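Local coordinates for protein TonB-dependent siderophore receptor (Pseudomonas aeruginosa 39016, PDB 5NEC) that probably carries iron-loaded siderophores, and siderophore-drug conjugates, across the outer membrane in a TonB-dependent manner, at residues Asp109-Thr114 with Thr301-Asn306; Thr118-Asn123 with Ser230-Glu235; Thr285-His290 with Thr297-Ser302. All blocks are in the same frame, centred on the assembly; numbering follows the deposited sequence.

Contact 1: Asp109-Thr114 with Thr301-Asn306; sequences DGVRDT and TSRYGN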
ATOM      1  N   ASP A 109      -9.343   3.285  -7.962  1.00 50.85           N
ATOM      2  CA  ASP A 109      -9.918   3.472  -9.296  1.00 53.91           C
ATOM      3  C   ASP A 109      -9.510   4.802  -9.930  1.00 54.36           C
ATOM      4  O   ASP A 109     -10.345   5.610 -10.295  1.00 55.89           O
ATOM      5  CB  ASP A 109     -11.439   3.351  -9.247  1.00 55.45           C
ATOM      6  CG  ASP A 109     -11.892   2.014  -8.705  1.00 56.29           C
ATOM      7  OD1 ASP A 109     -11.633   0.987  -9.365  1.00 56.65           O
ATOM      8  OD2 ASP A 109     -12.499   1.979  -7.607  1.00 59.30           O
ATOM      9  N   GLY A 110      -8.207   5.029  -9.998  1.00 55.44           N
ATOM     10  CA  GLY A 110      -7.635   6.201 -10.649  1.00 57.51           C
ATOM     11  C   GLY A 110      -7.937   7.563 -10.041  1.00 59.23           C
ATOM     12  O   GLY A 110      -7.742   8.574 -10.703  1.00 60.10           O
ATOM     13  N   VAL A 111      -8.406   7.608  -8.795  1.00 60.47           N
ATOM     14  CA  VAL A 111      -8.683   8.881  -8.121  1.00 61.88           C
ATOM     15  C   VAL A 111      -8.000   8.867  -6.765  1.00 60.73           C
ATOM     16  O   VAL A 111      -7.925   7.810  -6.142  1.00 59.14           O
ATOM     17  CB  VAL A 111     -10.206   9.095  -7.957  1.00 64.11           C
ATOM     18  CG1 VAL A 111     -10.508  10.413  -7.226  1.00 66.48           C
ATOM     19  CG2 VAL A 111     -10.895   9.020  -9.314  1.00 65.25           C
ATOM     20  N   ARG A 112      -7.499  10.017  -6.317  1.00 66.92           N
ATOM     21  CA  ARG A 112      -6.709  10.091  -5.054  1.00 73.47           C
ATOM     22  C   ARG A 112      -7.591   9.771  -3.856  1.00 74.75           C
ATOM     23  O   ARG A 112      -8.817   9.839  -3.962  1.00 68.83           O
ATOM     24  CB  ARG A 112      -6.019  11.445  -4.879  1.00 78.31           C
ATOM     25  CG  ARG A 112      -4.633  11.353  -4.188  1.00 83.27           C
ATOM     26  CD  ARG A 112      -3.954  12.718  -3.987  1.00 85.94           C
ATOM     27  NE  ARG A 112      -3.067  13.143  -5.090  1.00 88.37           N
ATOM     28  CZ  ARG A 112      -2.996  14.373  -5.615  1.00 91.82           C
ATOM     29  NH1 ARG A 112      -3.770  15.375  -5.178  1.00 92.44           N
ATOM     30  NH2 ARG A 112      -2.145  14.604  -6.615  1.00 91.91           N
ATOM     31  N   ASP A 113      -6.978   9.397  -2.728  1.00 81.66           N
ATOM     32  CA  ASP A 113      -7.746   8.990  -1.539  1.00 86.07           C
ATOM     33  C   ASP A 113      -7.453   9.794  -0.254  1.00 87.47           C
ATOM     34  O   ASP A 113      -6.329  10.267  -0.018  1.00 92.75           O
ATOM     35  CB  ASP A 113      -7.540   7.489  -1.302  1.00 87.58           C
ATOM     36  CG  ASP A 113      -8.725   6.826  -0.573  1.00 89.67           C
ATOM     37  OD1 ASP A 113      -9.176   7.376   0.460  1.00 94.17           O
ATOM     38  OD2 ASP A 113      -9.215   5.755  -1.024  1.00 88.65           O
ATOM     39  N   THR A 114      -8.506   9.911   0.558  1.00 86.32           N
ATOM     40  CA  THR A 114      -8.516  10.622   1.843  1.00 88.53           C
ATOM     41  C   THR A 114      -7.655   9.949   2.910  1.00 87.32           C
ATOM     42  O   THR A 114      -6.523  10.357   3.177  1.00 85.62           O
ATOM     43  CB  THR A 114      -9.995  10.804   2.345  1.00 92.52           C
ATOM     44  OG1 THR A 114     -10.057  11.743   3.430  1.00 93.97           O
ATOM     45  CG2 THR A 114     -10.666   9.474   2.778  1.00 92.70           C
ATOM     46  N   THR A 301     -16.461  11.569 -12.914  1.00 45.25           N
ATOM     47  CA  THR A 301     -16.375  10.862 -11.658  1.00 45.33           C
ATOM     48  C   THR A 301     -16.363  11.884 -10.536  1.00 44.28           C
ATOM     49  O   THR A 301     -15.614  12.859 -10.576  1.00 42.27           O
ATOM     50  CB  THR A 301     -15.101  10.007 -11.605  1.00 47.21           C
ATOM     51  OG1 THR A 301     -15.106   9.105 -12.716  1.00 51.30           O
ATOM     52  CG2 THR A 301     -15.015   9.191 -10.292  1.00 47.06           C
ATOM     53  N   SER A 302     -17.212  11.655  -9.542  1.00 44.24           N
ATOM     54  CA  SER A 302     -17.270  12.483  -8.357  1.00 44.31           C
ATOM     55  C   SER A 302     -17.000  11.600  -7.169  1.00 44.14           C
ATOM     56  O   SER A 302     -17.623  10.551  -7.036  1.00 41.76           O
ATOM     57  CB  SER A 302     -18.644  13.124  -8.225  1.00 44.49           C
ATOM     58  OG  SER A 302     -18.901  13.881  -9.384  1.00 44.47           O
ATOM     59  N   ARG A 303     -16.063  12.015  -6.320  1.00 45.94           N
ATOM     60  CA  ARG A 303     -15.795  11.320  -5.079  1.00 47.27           C
ATOM     61  C   ARG A 303     -15.888  12.305  -3.902  1.00 48.09           C
ATOM     62  O   ARG A 303     -15.287  13.384  -3.932  1.00 47.02           O
ATOM     63  CB  ARG A 303     -14.430  10.620  -5.141  1.00 48.75           C
ATOM     64  CG  ARG A 303     -14.077   9.895  -3.849  1.00 51.40           C
ATOM     65  CD  ARG A 303     -12.902   8.962  -4.038  1.00 52.67           C
ATOM     66  NE  ARG A 303     -13.288   7.787  -4.800  1.00 54.79           N
ATOM     67  CZ  ARG A 303     -12.441   6.964  -5.419  1.00 57.01           C
ATOM     68  NH1 ARG A 303     -11.124   7.157  -5.373  1.00 57.87           N
ATOM     69  NH2 ARG A 303     -12.913   5.914  -6.087  1.00 57.15           N
ATOM     70  N   TYR A 304     -16.677  11.942  -2.893  1.00 49.55           N
ATOM     71  CA  TYR A 304     -16.624  12.568  -1.587  1.00 50.64           C
ATOM     72  C   TYR A 304     -16.086  11.532  -0.581  1.00 50.35           C
ATOM     73  O   TYR A 304     -16.586  10.409  -0.501  1.00 48.76           O
ATOM     74  CB  TYR A 304     -17.991  13.086  -1.142  1.00 53.33           C
ATOM     75  CG  TYR A 304     -17.893  13.821   0.184  1.00 56.64           C
ATOM     76  CD1 TYR A 304     -17.636  15.203   0.221  1.00 60.01           C
ATOM     77  CD2 TYR A 304     -17.981  13.139   1.399  1.00 56.71           C
ATOM     78  CE1 TYR A 304     -17.494  15.881   1.427  1.00 59.70           C
ATOM     79  CE2 TYR A 304     -17.839  13.809   2.603  1.00 58.24           C
ATOM     80  CZ  TYR A 304     -17.604  15.174   2.619  1.00 59.62           C
ATOM     81  OH  TYR A 304     -17.464  15.815   3.822  1.00 60.25           O
ATOM     82  N   GLY A 305     -15.090  11.940   0.204  1.00 50.46           N
ATOM     83  CA  GLY A 305     -14.457  11.079   1.203  1.00 48.63           C
ATOM     84  C   GLY A 305     -14.339  11.763   2.545  1.00 47.69           C
ATOM     85  O   GLY A 305     -14.231  12.967   2.619  1.00 46.82           O
ATOM     86  N   ASN A 306     -14.328  10.973   3.607  1.00 49.12           N
ATOM     87  CA  ASN A 306     -14.364  11.460   4.975  1.00 50.23           C
ATOM     88  C   ASN A 306     -13.647  10.431   5.862  1.00 50.86           C
ATOM     89  O   ASN A 306     -14.079   9.278   5.923  1.00 49.52           O
ATOM     90  CB  ASN A 306     -15.833  11.605   5.365  1.00 53.43           C
ATOM     91  CG  ASN A 306     -16.037  11.917   6.826  1.00 56.34           C
ATOM     92  OD1 ASN A 306     -15.172  12.510   7.472  1.00 61.10           O
ATOM     93  ND2 ASN A 306     -17.138  11.446   7.375  1.00 58.34           N
TER

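Contact 2: Thr118-Asn123 with Ser230-Glu235; sequences TREIFN and SHYHLE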
ATOM      1  N   THR A 118      -4.710   2.610   7.114  1.00 78.66           N
ATOM      2  CA  THR A 118      -4.366   1.189   6.845  1.00 75.68           C
ATOM      3  C   THR A 118      -5.454   0.525   5.980  1.00 72.31           C
ATOM      4  O   THR A 118      -6.620   0.405   6.397  1.00 77.71           O
ATOM      5  CB  THR A 118      -4.204   0.354   8.151  1.00 75.42           C
ATOM      6  OG1 THR A 118      -3.317   1.015   9.062  1.00 74.87           O
ATOM      7  CG2 THR A 118      -3.681  -1.061   7.850  1.00 72.87           C
ATOM      8  N   ARG A 119      -5.065   0.073   4.796  1.00 65.30           N
ATOM      9  CA  ARG A 119      -6.017  -0.356   3.798  1.00 61.54           C
ATOM     10  C   ARG A 119      -6.229  -1.857   3.782  1.00 59.90           C
ATOM     11  O   ARG A 119      -5.300  -2.653   3.870  1.00 58.31           O
ATOM     12  CB  ARG A 119      -5.607   0.145   2.430  1.00 60.32           C
ATOM     13  CG  ARG A 119      -5.796   1.625   2.308  1.00 61.64           C
ATOM     14  CD  ARG A 119      -5.338   2.111   0.957  1.00 65.12           C
ATOM     15  NE  ARG A 119      -5.451   3.559   0.903  1.00 66.04           N
ATOM     16  CZ  ARG A 119      -4.579   4.411   1.445  1.00 69.61           C
ATOM     17  NH1 ARG A 119      -3.478   3.984   2.075  1.00 71.49           N
ATOM     18  NH2 ARG A 119      -4.780   5.711   1.325  1.00 71.14           N
ATOM     19  N   GLU A 120      -7.488  -2.213   3.618  1.00 58.56           N
ATOM     20  CA  GLU A 120      -7.955  -3.575   3.710  1.00 57.18           C
ATOM     21  C   GLU A 120      -8.087  -4.026   2.241  1.00 56.38           C
ATOM     22  O   GLU A 120      -7.888  -3.205   1.355  1.00 57.64           O
ATOM     23  CB  GLU A 120      -9.220  -3.536   4.586  1.00 55.73           C
ATOM     24  CG  GLU A 120     -10.213  -4.640   4.472  1.00 57.79           C
ATOM     25  CD  GLU A 120      -9.722  -6.010   4.876  1.00 54.55           C
ATOM     26  OE1 GLU A 120      -9.518  -6.292   6.072  1.00 50.62           O
ATOM     27  OE2 GLU A 120      -9.627  -6.840   3.950  1.00 55.11           O
ATOM     28  N   ILE A 121      -8.284  -5.318   1.970  1.00 55.37           N
ATOM     29  CA  ILE A 121      -8.405  -5.809   0.582  1.00 54.93           C
ATOM     30  C   ILE A 121      -9.762  -6.433   0.214  1.00 52.85           C
ATOM     31  O   ILE A 121      -9.947  -6.761  -0.950  1.00 49.69           O
ATOM     32  CB  ILE A 121      -7.247  -6.788   0.178  1.00 55.24           C
ATOM     33  CG1 ILE A 121      -7.113  -7.992   1.130  1.00 56.87           C
ATOM     34  CG2 ILE A 121      -5.926  -6.052   0.127  1.00 55.52           C
ATOM     35  CD1 ILE A 121      -8.224  -9.017   1.035  1.00 57.08           C
ATOM     36  N   PHE A 122     -10.696  -6.588   1.169  1.00 51.92           N
ATOM     37  CA  PHE A 122     -11.987  -7.277   0.909  1.00 51.63           C
ATOM     38  C   PHE A 122     -12.764  -6.695  -0.275  1.00 52.60           C
ATOM     39  O   PHE A 122     -13.409  -7.448  -0.991  1.00 53.79           O
ATOM     40  CB  PHE A 122     -12.907  -7.358   2.157  1.00 51.03           C
ATOM     41  CG  PHE A 122     -13.769  -6.120   2.395  1.00 52.39           C
ATOM     42  CD1 PHE A 122     -13.212  -4.948   2.913  1.00 50.78           C
ATOM     43  CD2 PHE A 122     -15.127  -6.134   2.127  1.00 51.70           C
ATOM     44  CE1 PHE A 122     -13.982  -3.816   3.139  1.00 50.34           C
ATOM     45  CE2 PHE A 122     -15.908  -4.996   2.344  1.00 51.90           C
ATOM     46  CZ  PHE A 122     -15.340  -3.837   2.860  1.00 51.26           C
ATOM     47  N   ASN A 123     -12.671  -5.382  -0.504  1.00 53.34           N
ATOM     48  CA  ASN A 123     -13.371  -4.737  -1.621  1.00 54.50           C
ATOM     49  C   ASN A 123     -12.544  -4.574  -2.906  1.00 54.04           C
ATOM     50  O   ASN A 123     -12.976  -3.872  -3.817  1.00 53.88           O
ATOM     51  CB  ASN A 123     -13.902  -3.374  -1.171  1.00 55.55           C
ATOM     52  CG  ASN A 123     -15.044  -2.866  -2.046  1.00 57.69           C
ATOM     53  OD1 ASN A 123     -15.963  -3.621  -2.409  1.00 57.45           O
ATOM     54  ND2 ASN A 123     -14.982  -1.584  -2.402  1.00 58.45           N
ATOM     55  N   SER A 230     -21.133   3.988  -5.756  1.00 50.49           N
ATOM     56  CA  SER A 230     -20.492   3.138  -4.752  1.00 50.99           C
ATOM     57  C   SER A 230     -20.361   3.858  -3.436  1.00 49.55           C
ATOM     58  O   SER A 230     -20.122   5.055  -3.397  1.00 48.31           O
ATOM     59  CB  SER A 230     -19.103   2.725  -5.214  1.00 52.00           C
ATOM     60  OG  SER A 230     -19.240   1.835  -6.316  1.00 59.56           O
ATOM     61  N   HIS A 231     -20.515   3.123  -2.351  1.00 48.53           N
ATOM     62  CA  HIS A 231     -20.109   3.610  -1.070  1.00 48.91           C
ATOM     63  C   HIS A 231     -19.177   2.583  -0.437  1.00 48.31           C
ATOM     64  O   HIS A 231     -19.357   1.378  -0.633  1.00 47.05           O
ATOM     65  CB  HIS A 231     -21.300   3.925  -0.164  1.00 52.32           C
ATOM     66  CG  HIS A 231     -20.918   4.748   1.027  1.00 56.13           C
ATOM     67  ND1 HIS A 231     -20.903   6.127   1.002  1.00 59.53           N
ATOM     68  CD2 HIS A 231     -20.435   4.390   2.240  1.00 56.82           C
ATOM     69  CE1 HIS A 231     -20.465   6.579   2.166  1.00 59.98           C
ATOM     70  NE2 HIS A 231     -20.170   5.544   2.931  1.00 57.13           N
ATOM     71  N   TYR A 232     -18.163   3.084   0.282  1.00 46.28           N
ATOM     72  CA  TYR A 232     -17.189   2.270   0.996  1.00 45.54           C
ATOM     73  C   TYR A 232     -17.084   2.741   2.462  1.00 46.18           C
ATOM     74  O   TYR A 232     -16.862   3.912   2.744  1.00 44.75           O
ATOM     75  CB  TYR A 232     -15.818   2.354   0.311  1.00 44.44           C
ATOM     76  CG  TYR A 232     -14.758   1.517   0.992  1.00 44.84           C
ATOM     77  CD1 TYR A 232     -14.666   0.160   0.749  1.00 45.90           C
ATOM     78  CD2 TYR A 232     -13.853   2.084   1.898  1.00 44.97           C
ATOM     79  CE1 TYR A 232     -13.697  -0.617   1.362  1.00 47.15           C
ATOM     80  CE2 TYR A 232     -12.885   1.312   2.525  1.00 45.52           C
ATOM     81  CZ  TYR A 232     -12.806  -0.037   2.246  1.00 46.94           C
ATOM     82  OH  TYR A 232     -11.863  -0.835   2.848  1.00 48.15           O
ATOM     83  N   HIS A 233     -17.232   1.813   3.391  1.00 46.82           N
ATOM     84  CA  HIS A 233     -17.181   2.125   4.794  1.00 48.11           C
ATOM     85  C   HIS A 233     -16.329   1.096   5.521  1.00 47.84           C
ATOM     86  O   HIS A 233     -16.608  -0.093   5.405  1.00 47.42           O
ATOM     87  CB  HIS A 233     -18.577   2.128   5.388  1.00 50.00           C
ATOM     88  CG  HIS A 233     -18.601   2.506   6.833  1.00 53.19           C
ATOM     89  ND1 HIS A 233     -18.560   3.816   7.250  1.00 56.21           N
ATOM     90  CD2 HIS A 233     -18.607   1.753   7.957  1.00 56.53           C
ATOM     91  CE1 HIS A 233     -18.548   3.861   8.569  1.00 57.61           C
ATOM     92  NE2 HIS A 233     -18.575   2.623   9.023  1.00 58.75           N
ATOM     93  N   LEU A 234     -15.307   1.557   6.254  1.00 46.90           N
ATOM     94  CA  LEU A 234     -14.507   0.702   7.129  1.00 45.47           C
ATOM     95  C   LEU A 234     -14.254   1.398   8.462  1.00 44.59           C
ATOM     96  O   LEU A 234     -13.879   2.570   8.506  1.00 42.30           O
ATOM     97  CB  LEU A 234     -13.165   0.352   6.473  1.00 46.30           C
ATOM     98  CG  LEU A 234     -12.351  -0.742   7.200  1.00 47.38           C
ATOM     99  CD1 LEU A 234     -12.883  -2.129   6.870  1.00 47.83           C
ATOM    100  CD2 LEU A 234     -10.888  -0.653   6.832  1.00 47.62           C
ATOM    101  N   GLU A 235     -14.437   0.647   9.540  1.00 46.06           N
ATOM    102  CA  GLU A 235     -14.254   1.120  10.902  1.00 47.42           C
ATOM    103  C   GLU A 235     -13.308   0.160  11.595  1.00 46.18           C
ATOM    104  O   GLU A 235     -13.458  -1.050  11.443  1.00 46.02           O
ATOM    105  CB  GLU A 235     -15.599   1.100  11.611  1.00 51.52           C
ATOM    106  CG  GLU A 235     -15.681   1.959  12.869  1.00 55.85           C
ATOM    107  CD  GLU A 235     -17.067   2.527  13.035  1.00 61.56           C
ATOM    108  OE1 GLU A 235     -17.511   3.224  12.074  1.00 64.83           O
ATOM    109  OE2 GLU A 235     -17.711   2.277  14.080  1.00 66.44           O
TER
HETATM  110  O   HOH W   1     -10.866  -3.225   0.652  1.00 36.43           O

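Contact 3: Thr285-His290 with Thr297-Ser302; sequences TITVEH and TIRNTS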
ATOM      1  N   THR A 285     -18.612   7.332  -4.287  1.00 43.11           N
ATOM      2  CA  THR A 285     -18.116   7.581  -5.640  1.00 43.45           C
ATOM      3  C   THR A 285     -19.286   7.467  -6.615  1.00 43.40           C
ATOM      4  O   THR A 285     -20.078   6.531  -6.519  1.00 42.12           O
ATOM      5  CB  THR A 285     -16.990   6.586  -6.025  1.00 42.76           C
ATOM      6  OG1 THR A 285     -15.964   6.626  -5.034  1.00 45.34           O
ATOM      7  CG2 THR A 285     -16.359   6.949  -7.355  1.00 42.59           C
ATOM      8  N   ILE A 286     -19.386   8.423  -7.539  1.00 44.68           N
ATOM      9  CA  ILE A 286     -20.431   8.449  -8.575  1.00 46.23           C
ATOM     10  C   ILE A 286     -19.771   8.638  -9.920  1.00 46.27           C
ATOM     11  O   ILE A 286     -19.112   9.650 -10.147  1.00 43.75           O
ATOM     12  CB  ILE A 286     -21.439   9.598  -8.321  1.00 47.32           C
ATOM     13  CG1 ILE A 286     -22.243   9.274  -7.057  1.00 49.16           C
ATOM     14  CG2 ILE A 286     -22.405   9.768  -9.472  1.00 46.85           C
ATOM     15  CD1 ILE A 286     -22.888  10.449  -6.407  1.00 49.98           C
ATOM     16  N   THR A 287     -19.961   7.670 -10.814  1.00 48.96           N
ATOM     17  CA  THR A 287     -19.304   7.656 -12.124  1.00 51.01           C
ATOM     18  C   THR A 287     -20.372   7.642 -13.226  1.00 52.04           C
ATOM     19  O   THR A 287     -21.234   6.765 -13.225  1.00 52.42           O
ATOM     20  CB  THR A 287     -18.373   6.423 -12.249  1.00 51.73           C
ATOM     21  OG1 THR A 287     -17.457   6.406 -11.146  1.00 52.93           O
ATOM     22  CG2 THR A 287     -17.561   6.473 -13.525  1.00 52.27           C
ATOM     23  N   VAL A 288     -20.317   8.609 -14.149  1.00 51.62           N
ATOM     24  CA  VAL A 288     -21.199   8.661 -15.327  1.00 53.07           C
ATOM     25  C   VAL A 288     -20.354   8.534 -16.604  1.00 54.66           C
ATOM     26  O   VAL A 288     -19.437   9.323 -16.812  1.00 53.02           O
ATOM     27  CB  VAL A 288     -22.017   9.971 -15.367  1.00 53.48           C
ATOM     28  CG1 VAL A 288     -22.931  10.007 -16.599  1.00 54.47           C
ATOM     29  CG2 VAL A 288     -22.847  10.109 -14.097  1.00 52.57           C
ATOM     30  N   GLU A 289     -20.650   7.534 -17.435  1.00 56.95           N
ATOM     31  CA  GLU A 289     -19.974   7.322 -18.727  1.00 61.16           C
ATOM     32  C   GLU A 289     -20.979   7.425 -19.863  1.00 60.88           C
ATOM     33  O   GLU A 289     -22.098   6.927 -19.748  1.00 59.89           O
ATOM     34  CB  GLU A 289     -19.361   5.934 -18.812  1.00 64.06           C
ATOM     35  CG  GLU A 289     -17.954   5.811 -18.296  1.00 67.46           C
ATOM     36  CD  GLU A 289     -17.365   4.452 -18.625  1.00 72.15           C
ATOM     37  OE1 GLU A 289     -18.033   3.427 -18.339  1.00 76.79           O
ATOM     38  OE2 GLU A 289     -16.246   4.398 -19.184  1.00 74.54           O
ATOM     39  N   HIS A 290     -20.566   8.035 -20.966  1.00 58.84           N
ATOM     40  CA  HIS A 290     -21.395   8.112 -22.158  1.00 59.43           C
ATOM     41  C   HIS A 290     -20.538   7.964 -23.407  1.00 58.60           C
ATOM     42  O   HIS A 290     -19.573   8.703 -23.589  1.00 60.02           O
ATOM     43  CB  HIS A 290     -22.175   9.443 -22.205  1.00 59.50           C
ATOM     44  CG  HIS A 290     -22.993   9.613 -23.450  1.00 61.93           C
ATOM     45  ND1 HIS A 290     -24.033   8.762 -23.784  1.00 62.34           N
ATOM     46  CD2 HIS A 290     -22.905  10.513 -24.453  1.00 62.65           C
ATOM     47  CE1 HIS A 290     -24.553   9.141 -24.934  1.00 61.65           C
ATOM     48  NE2 HIS A 290     -23.892  10.204 -25.359  1.00 62.92           N
ATOM     49  N   THR A 297     -15.506   8.154 -25.720  1.00 57.68           N
ATOM     50  CA  THR A 297     -16.267   8.074 -24.471  1.00 57.09           C
ATOM     51  C   THR A 297     -15.920   9.260 -23.566  1.00 56.12           C
ATOM     52  O   THR A 297     -14.752   9.609 -23.407  1.00 55.25           O
ATOM     53  CB  THR A 297     -15.962   6.762 -23.710  1.00 57.49           C
ATOM     54  OG1 THR A 297     -16.308   5.640 -24.536  1.00 58.84           O
ATOM     55  CG2 THR A 297     -16.756   6.679 -22.398  1.00 57.03           C
ATOM     56  N   ILE A 298     -16.954   9.882 -23.005  1.00 55.24           N
ATOM     57  CA  ILE A 298     -16.800  10.927 -21.996  1.00 53.78           C
ATOM     58  C   ILE A 298     -17.214  10.360 -20.648  1.00 52.22           C
ATOM     59  O   ILE A 298     -18.187   9.617 -20.549  1.00 50.94           O
ATOM     60  CB  ILE A 298     -17.586  12.227 -22.319  1.00 54.66           C
ATOM     61  CG1 ILE A 298     -17.177  13.332 -21.343  1.00 54.88           C
ATOM     62  CG2 ILE A 298     -19.103  12.037 -22.265  1.00 54.54           C
ATOM     63  CD1 ILE A 298     -17.727  14.690 -21.694  1.00 55.68           C
ATOM     64  N   ARG A 299     -16.461  10.718 -19.612  1.00 52.85           N
ATOM     65  CA  ARG A 299     -16.630  10.134 -18.277  1.00 52.61           C
ATOM     66  C   ARG A 299     -16.480  11.209 -17.210  1.00 49.37           C
ATOM     67  O   ARG A 299     -15.561  12.027 -17.282  1.00 49.58           O
ATOM     68  CB  ARG A 299     -15.587   9.058 -18.098  1.00 55.16           C
ATOM     69  CG  ARG A 299     -15.637   8.267 -16.806  1.00 57.93           C
ATOM     70  CD  ARG A 299     -14.241   7.742 -16.555  1.00 61.95           C
ATOM     71  NE  ARG A 299     -14.222   6.694 -15.553  1.00 66.84           N
ATOM     72  CZ  ARG A 299     -14.196   5.383 -15.801  1.00 72.47           C
ATOM     73  NH1 ARG A 299     -14.215   4.901 -17.054  1.00 74.59           N
ATOM     74  NH2 ARG A 299     -14.184   4.533 -14.768  1.00 74.64           N
ATOM     75  N   ASN A 300     -17.407  11.236 -16.255  1.00 47.16           N
ATOM     76  CA  ASN A 300     -17.306  12.126 -15.097  1.00 45.86           C
ATOM     77  C   ASN A 300     -17.362  11.288 -13.845  1.00 44.45           C
ATOM     78  O   ASN A 300     -18.201  10.417 -13.728  1.00 43.65           O
ATOM     79  CB  ASN A 300     -18.408  13.182 -15.075  1.00 45.21           C
ATOM     80  CG  ASN A 300     -18.125  14.289 -14.081  1.00 45.52           C
ATOM     81  OD1 ASN A 300     -17.532  15.304 -14.420  1.00 45.47           O
ATOM     82  ND2 ASN A 300     -18.520  14.082 -12.834  1.00 46.52           N
ATOM     83  N   THR A 301     -16.461  11.569 -12.914  1.00 45.25           N
ATOM     84  CA  THR A 301     -16.375  10.862 -11.658  1.00 45.33           C
ATOM     85  C   THR A 301     -16.363  11.884 -10.536  1.00 44.28           C
ATOM     86  O   THR A 301     -15.614  12.859 -10.576  1.00 42.27           O
ATOM     87  CB  THR A 301     -15.101  10.007 -11.605  1.00 47.21           C
ATOM     88  OG1 THR A 301     -15.106   9.105 -12.716  1.00 51.30           O
ATOM     89  CG2 THR A 301     -15.015   9.191 -10.292  1.00 47.06           C
ATOM     90  N   SER A 302     -17.212  11.655  -9.542  1.00 44.24           N
ATOM     91  CA  SER A 302     -17.270  12.483  -8.357  1.00 44.31           C
ATOM     92  C   SER A 302     -17.000  11.600  -7.169  1.00 44.14           C
ATOM     93  O   SER A 302     -17.623  10.551  -7.036  1.00 41.76           O
ATOM     94  CB  SER A 302     -18.644  13.124  -8.225  1.00 44.49           C
ATOM     95  OG  SER A 302     -18.901  13.881  -9.384  1.00 44.47           O
TER

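Contact 1: Asp109-Thr114 with Thr301-Asn306
Arg303 sends CG anti to its backbone N (chi1 179°) off the barrel strand toward Val111 of the plug, and a bend at chi3 (-73°) turns NE out of line with the chain, where it bonds to Thr285 OG1 on the adjacent strand. The two side chains meet tip to tip: Arg303 NH1 lies 3.4 Å from Val111 CB and 3.8 Å from Val111 CG1, while Val111 CG2 comes within 4.2 Å of Thr301 CG2. Backbone oxygens gather around the rim of the guanidinium. Arg112 O lies in its plane, 3.8 Å from Arg303 NH1, and Val111 O stands near that plane at 3.4 Å from the same nitrogen; NH1 is hydrogen-bonded to Val108 O. Asp109 OD2 remains 4.2 Å from Arg303 NH2, beyond a salt bridge, and is hydrogen-bonded to Ser151 OG, yet its charge may still favour the cation. Farther along, Thr114 CG2 packs 4.0 Å from Asn306 N, beside Gly305; having no side chain there permits a close approach of the backbones, 6.0 Å between Thr114 CA and Gly305 CA. An arginine of the barrel wall reaching inward to plug carbonyls makes this part of the plug-barrel interface of a TonB-dependent receptor.

Contact 2: Thr118-Asn123 with Ser230-Glu235
Tyr232 reaches from the barrel strand to the plug segment and meets both Phe122 and Asn123. Its CE1 lies 3.7 Å from Phe122 CE1, and Tyr232 OH is equally near that same carbon. The two ring planes are near parallel, 29° apart, but displaced, with centroids 5.8 Å apart, leaving little overlap. Asn123 slides past the tyrosine in the opposite direction, its amide plane turned 26° from the ring and its ND2 3.6 Å from Tyr232 CD1. Two residues on from the tyrosine, Leu234 CD2 touches Glu120 CB at 4.0 Å, while Leu234 CD1 approaches Phe122 CE1.

Several interactions fix the plug side of this patch. Asn123 CB sits over the centre of one face of the Phe122 ring. A water accepts from Asn123 N at 3.0 Å and makes weak bonds to Glu120 O and Tyr232 OH, bridging the two segments where no direct hydrogen bond does. In Glu120 a bend at chi2 (64°) swings CD away from strand 225-238. Its OE2 then receives two backbone donors, Ile121 N at 2.8 Å from above the carboxylate plane and Phe122 N at 3.0 Å on the anti lone pair, tying down the turn that presents Phe122. Salt bridges from Glu120 to Arg210 and Arg173 would offset its buried charge.

Strand 225-238 thus presents Tyr232 and Leu234 to the plug loop preceding strand 124-130, with Ile281 of strand 276-291 packing beside both residues and Leu194 of strand 187-200 touching Glu120 and Phe122.

Contact 3: Thr285-His290 with Thr297-Ser302
Glu289 and Arg299 lie side by side and point the same way, one from each strand of the hairpin. Their aliphatic parts touch first, Glu289 CG on Arg299 CG at 3.7 Å, and their charged ends then close a salt bridge, Glu289 OE2 to Arg299 NH1 at 3.0 Å. The carboxylate and guanidinium planes are 65° apart, and the close approach is that of OE2 to NH1. Glu289 OE1 has a second cationic partner in Arg226. Thr287 crosses the arginine obliquely, its CG2 3.9 Å from Arg299 NE, and runs alongside Thr301, with Thr287 CG2 3.7 Å from Thr301 OG1. In both threonines OG1 is anti to the carbonyl carbon (chi1 -54° in Thr287), which leaves CG2 anti to the backbone N and turns the Thr287 methyl toward Thr301 OG1. Thr285 CG2 extends this row, meeting Thr301 CG2 at 3.9 Å.

On the other face of the sheet stand Ile286, Val288 and His290, paired with Ser302, Asn300 and Ile298. These three are the hydrogen-bonded pairs of the antiparallel register; each gives two nearly straight backbone N-H...O bonds, such as Val288 N to Asn300 O at 2.8 Å. The strands run 172° apart. Ile286 and Val288 lie on the surface, and a bound detergent touches Ser302, consistent with an outward, lipid-side face.

The hairpin is two neighbouring staves of the barrel: strand 276-291 bonds on its far edge to strand 225-238, and strand 296-316 to strand 327-354, whose Phe349 packs on Glu289, Thr297 and Arg299.

Overall arrangement
From the N terminus, the plug reaches 109-114 and then 118-123 before the chain enters the barrel. Contact 2 closes the first loop, when 118-123 meets strand 225-238, and it is nested inside the longer loop that contact 1 closes on strand 296-316. Contact 3 follows contact 2 in series and is a local hairpin; its second strand carries on directly into contact 1, with Thr301 and Ser302 common to both. Strands 225-238, 276-291 and 296-316 are successive neighbours, so contacts 1 and 2 join the plug to wall strands that flank strand 276-291, whose Thr285 accepts Ser230 N on its O and is hydrogen-bonded through OG1 to Arg303 NE.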